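Long-range contact in sorting nexin GRD19 (Saccharomyces cerevisiae, PDB 1OCS), which binds phosphatidylinositol 3-phosphate and helps retrieve late Golgi membrane proteins from the prevacuolar compartment: residues Asp59-Cys64 against Lys77-Tyr82. Residues are numbered along the deposited sequence; the frame is centred on the assembly and turned at random.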
loop_
_atom_site.group_PDB
_atom_site.type_symbol
_atom_site.label_atom_id
_atom_site.label_comp_id
_atom_site.label_asym_id
_atom_site.label_seq_id
_atom_site.Cartn_x
_atom_site.Cartn_y
_atom_site.Cartn_z
ATOM N N ASP A 59 10.385 1.181 5.625
ATOM C CA ASP A 59 8.998 0.869 5.344
ATOM C C ASP A 59 8.192 2.146 5.480
ATOM O O ASP A 59 8.702 3.165 5.962
ATOM C CB ASP A 59 8.475 -0.257 6.249
ATOM C CG ASP A 59 8.568 0.065 7.726
ATOM O OD1 ASP A 59 8.259 -0.845 8.521
ATOM O OD2 ASP A 59 8.941 1.202 8.093
ATOM N N TYR A 60 6.949 2.099 5.025
ATOM C CA TYR A 60 6.084 3.264 5.037
ATOM C C TYR A 60 4.786 2.970 5.757
ATOM O O TYR A 60 4.292 1.845 5.732
ATOM C CB TYR A 60 5.778 3.683 3.597
ATOM C CG TYR A 60 7.017 3.811 2.737
ATOM C CD1 TYR A 60 7.720 2.679 2.318
ATOM C CD2 TYR A 60 7.520 5.064 2.393
ATOM C CE1 TYR A 60 8.898 2.790 1.584
ATOM C CE2 TYR A 60 8.697 5.188 1.656
ATOM C CZ TYR A 60 9.382 4.048 1.260
ATOM O OH TYR A 60 10.562 4.167 0.568
ATOM N N GLU A 61 4.234 3.989 6.397
ATOM C CA GLU A 61 2.979 3.815 7.100
ATOM C C GLU A 61 1.795 4.114 6.185
ATOM O O GLU A 61 1.802 5.085 5.424
ATOM C CB GLU A 61 2.910 4.733 8.323
ATOM C CG GLU A 61 1.576 4.672 9.050
ATOM C CD GLU A 61 1.515 5.611 10.238
ATOM O OE1 GLU A 61 2.301 5.421 11.183
ATOM O OE2 GLU A 61 0.684 6.539 10.224
ATOM N N ILE A 62 0.792 3.249 6.243
ATOM C CA ILE A 62 -0.421 3.452 5.478
ATOM C C ILE A 62 -1.505 3.705 6.522
ATOM O O ILE A 62 -1.696 2.904 7.438
ATOM C CB ILE A 62 -0.824 2.210 4.655
ATOM C CG1 ILE A 62 0.272 1.857 3.642
ATOM C CG2 ILE A 62 -2.133 2.493 3.912
ATOM C CD1 ILE A 62 -0.078 0.672 2.758
ATOM N N ILE A 63 -2.181 4.840 6.414
ATOM C CA ILE A 63 -3.259 5.152 7.339
ATOM C C ILE A 63 -4.517 5.250 6.492
ATOM O O ILE A 63 -4.552 5.969 5.489
ATOM C CB ILE A 63 -3.006 6.475 8.108
ATOM C CG1 ILE A 63 -4.227 6.799 8.974
ATOM C CG2 ILE A 63 -2.674 7.600 7.146
ATOM C CD1 ILE A 63 -4.142 8.133 9.695
ATOM N N CYS A 64 -5.545 4.509 6.893
ATOM C CA CYS A 64 -6.797 4.465 6.156
ATOM C C CYS A 64 -8.017 4.554 7.069
ATOM O O CYS A 64 -8.028 3.993 8.166
ATOM C CB CYS A 64 -6.847 3.157 5.348
ATOM S SG CYS A 64 -8.366 2.846 4.394
ATOM N N LYS A 77 -3.960 1.247 10.560
ATOM C CA LYS A 77 -2.647 1.864 10.512
ATOM C C LYS A 77 -1.656 0.713 10.460
ATOM O O LYS A 77 -1.530 -0.053 11.415
ATOM C CB LYS A 77 -2.411 2.722 11.760
ATOM C CG LYS A 77 -1.582 3.970 11.496
ATOM C CD LYS A 77 -1.442 4.847 12.738
ATOM C CE LYS A 77 -0.540 4.201 13.779
ATOM N NZ LYS A 77 -0.296 5.107 14.942
ATOM N N VAL A 78 -0.975 0.576 9.328
ATOM C CA VAL A 78 -0.011 -0.495 9.146
ATOM C C VAL A 78 1.246 0.028 8.464
ATOM O O VAL A 78 1.245 1.122 7.901
ATOM C CB VAL A 78 -0.601 -1.623 8.268
ATOM C CG1 VAL A 78 -1.851 -2.200 8.917
ATOM C CG2 VAL A 78 -0.926 -1.074 6.871
ATOM N N ARG A 79 2.320 -0.751 8.520
ATOM C CA ARG A 79 3.558 -0.362 7.863
ATOM C C ARG A 79 3.824 -1.354 6.741
ATOM O O ARG A 79 3.530 -2.537 6.878
ATOM C CB ARG A 79 4.721 -0.340 8.855
ATOM C CG ARG A 79 4.607 0.800 9.840
ATOM C CD ARG A 79 5.958 1.235 10.392
ATOM N NE ARG A 79 5.928 2.671 10.640
ATOM C CZ ARG A 79 6.469 3.586 9.845
ATOM N NH1 ARG A 79 7.110 3.230 8.740
ATOM N NH2 ARG A 79 6.335 4.870 10.137
ATOM N N ARG A 80 4.361 -0.862 5.631
ATOM C CA ARG A 80 4.640 -1.699 4.471
ATOM C C ARG A 80 5.952 -1.316 3.797
ATOM O O ARG A 80 6.240 -0.128 3.609
ATOM C CB ARG A 80 3.513 -1.556 3.438
ATOM C CG ARG A 80 2.145 -2.012 3.912
ATOM C CD ARG A 80 2.080 -3.525 4.041
ATOM N NE ARG A 80 0.733 -3.986 4.383
ATOM C CZ ARG A 80 0.366 -4.434 5.581
ATOM N NH1 ARG A 80 1.242 -4.486 6.583
ATOM N NH2 ARG A 80 -0.881 -4.848 5.773
ATOM N N ARG A 81 6.736 -2.329 3.437
ATOM C CA ARG A 81 8.001 -2.120 2.735
ATOM C C ARG A 81 7.622 -1.924 1.277
ATOM O O ARG A 81 6.529 -2.309 0.859
ATOM C CB ARG A 81 8.890 -3.364 2.804
ATOM C CG ARG A 81 9.385 -3.785 4.181
ATOM C CD ARG A 81 9.970 -5.193 4.066
ATOM N NE ARG A 81 10.724 -5.637 5.236
ATOM C CZ ARG A 81 12.053 -5.721 5.290
ATOM N NH1 ARG A 81 12.646 -6.143 6.402
ATOM N NH2 ARG A 81 12.794 -5.382 4.239
ATOM N N TYR A 82 8.522 -1.342 0.497
ATOM C CA TYR A 82 8.250 -1.160 -0.917
ATOM C C TYR A 82 7.987 -2.535 -1.530
ATOM O O TYR A 82 7.151 -2.681 -2.418
ATOM C CB TYR A 82 9.442 -0.501 -1.606
ATOM C CG TYR A 82 9.203 -0.227 -3.067
ATOM C CD1 TYR A 82 9.610 -1.135 -4.045
ATOM C CD2 TYR A 82 8.543 0.934 -3.471
ATOM C CE1 TYR A 82 9.368 -0.888 -5.395
ATOM C CE2 TYR A 82 8.295 1.185 -4.813
ATOM C CZ TYR A 82 8.709 0.273 -5.767
ATOM O OH TYR A 82 8.452 0.531 -7.092
HETATM O O HOH W 1 3.552 3.281 12.040
HETATM O O HOH W 2 1.552 6.582 13.621
#
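OE1 of Glu-61 accepts a bond from each of two waters, one 2.6 Å away that also takes the N-H of Arg-79 NE, the other bound to Lys-77 NZ. The carboxylate thus joins two cations of the facing strand through water, with no direct salt bridge: its OE1 stays 4.6 Å from Lys-77 NZ. CG of Glu-61 is anti to the backbone N (chi1 176°), and the chain runs on extended until the carboxylate lies against CG and CD of Lys-77, while CB sits over one face of the Arg-79 guanidinium, near its rim. An alanine in place of Glu-61 would probably leave both waters without their shared acceptor and Lys-77 free to swing. At the edge of the same guanidinium, Arg-79 NH1 meets Asp-59 OD2 at 2.8 Å, a salt bridge whose hydrogen bond is bent and weak (127°); His-46 also binds OD2, and Arg-79 NH2 turns to the carbonyl of Asn-42. Beneath this polar row the antiparallel hairpin is pinned by paired backbone bonds at Tyr-60/Arg-80 and Ile-62/Val-78, such as Ile-62 N to Val-78 O at 2.7 Å. On the opposite face Ile-62 CD1 touches Arg-80 CG at 3.7 Å, and Val-78 CG2 lies over the centre of the Arg-80 guanidinium, which bonds the carbonyls of Phe-154 and Ala-157. Strand 57-66 is the middle of the three-stranded PX-domain sheet, between 36-46 and 75-81; Tyr-60 packs on helix 121-139 beside the lipid-binding Arg-127, Ile-62 on helix 149-156, and lipid-binding Arg-81 leads into helix 82-89.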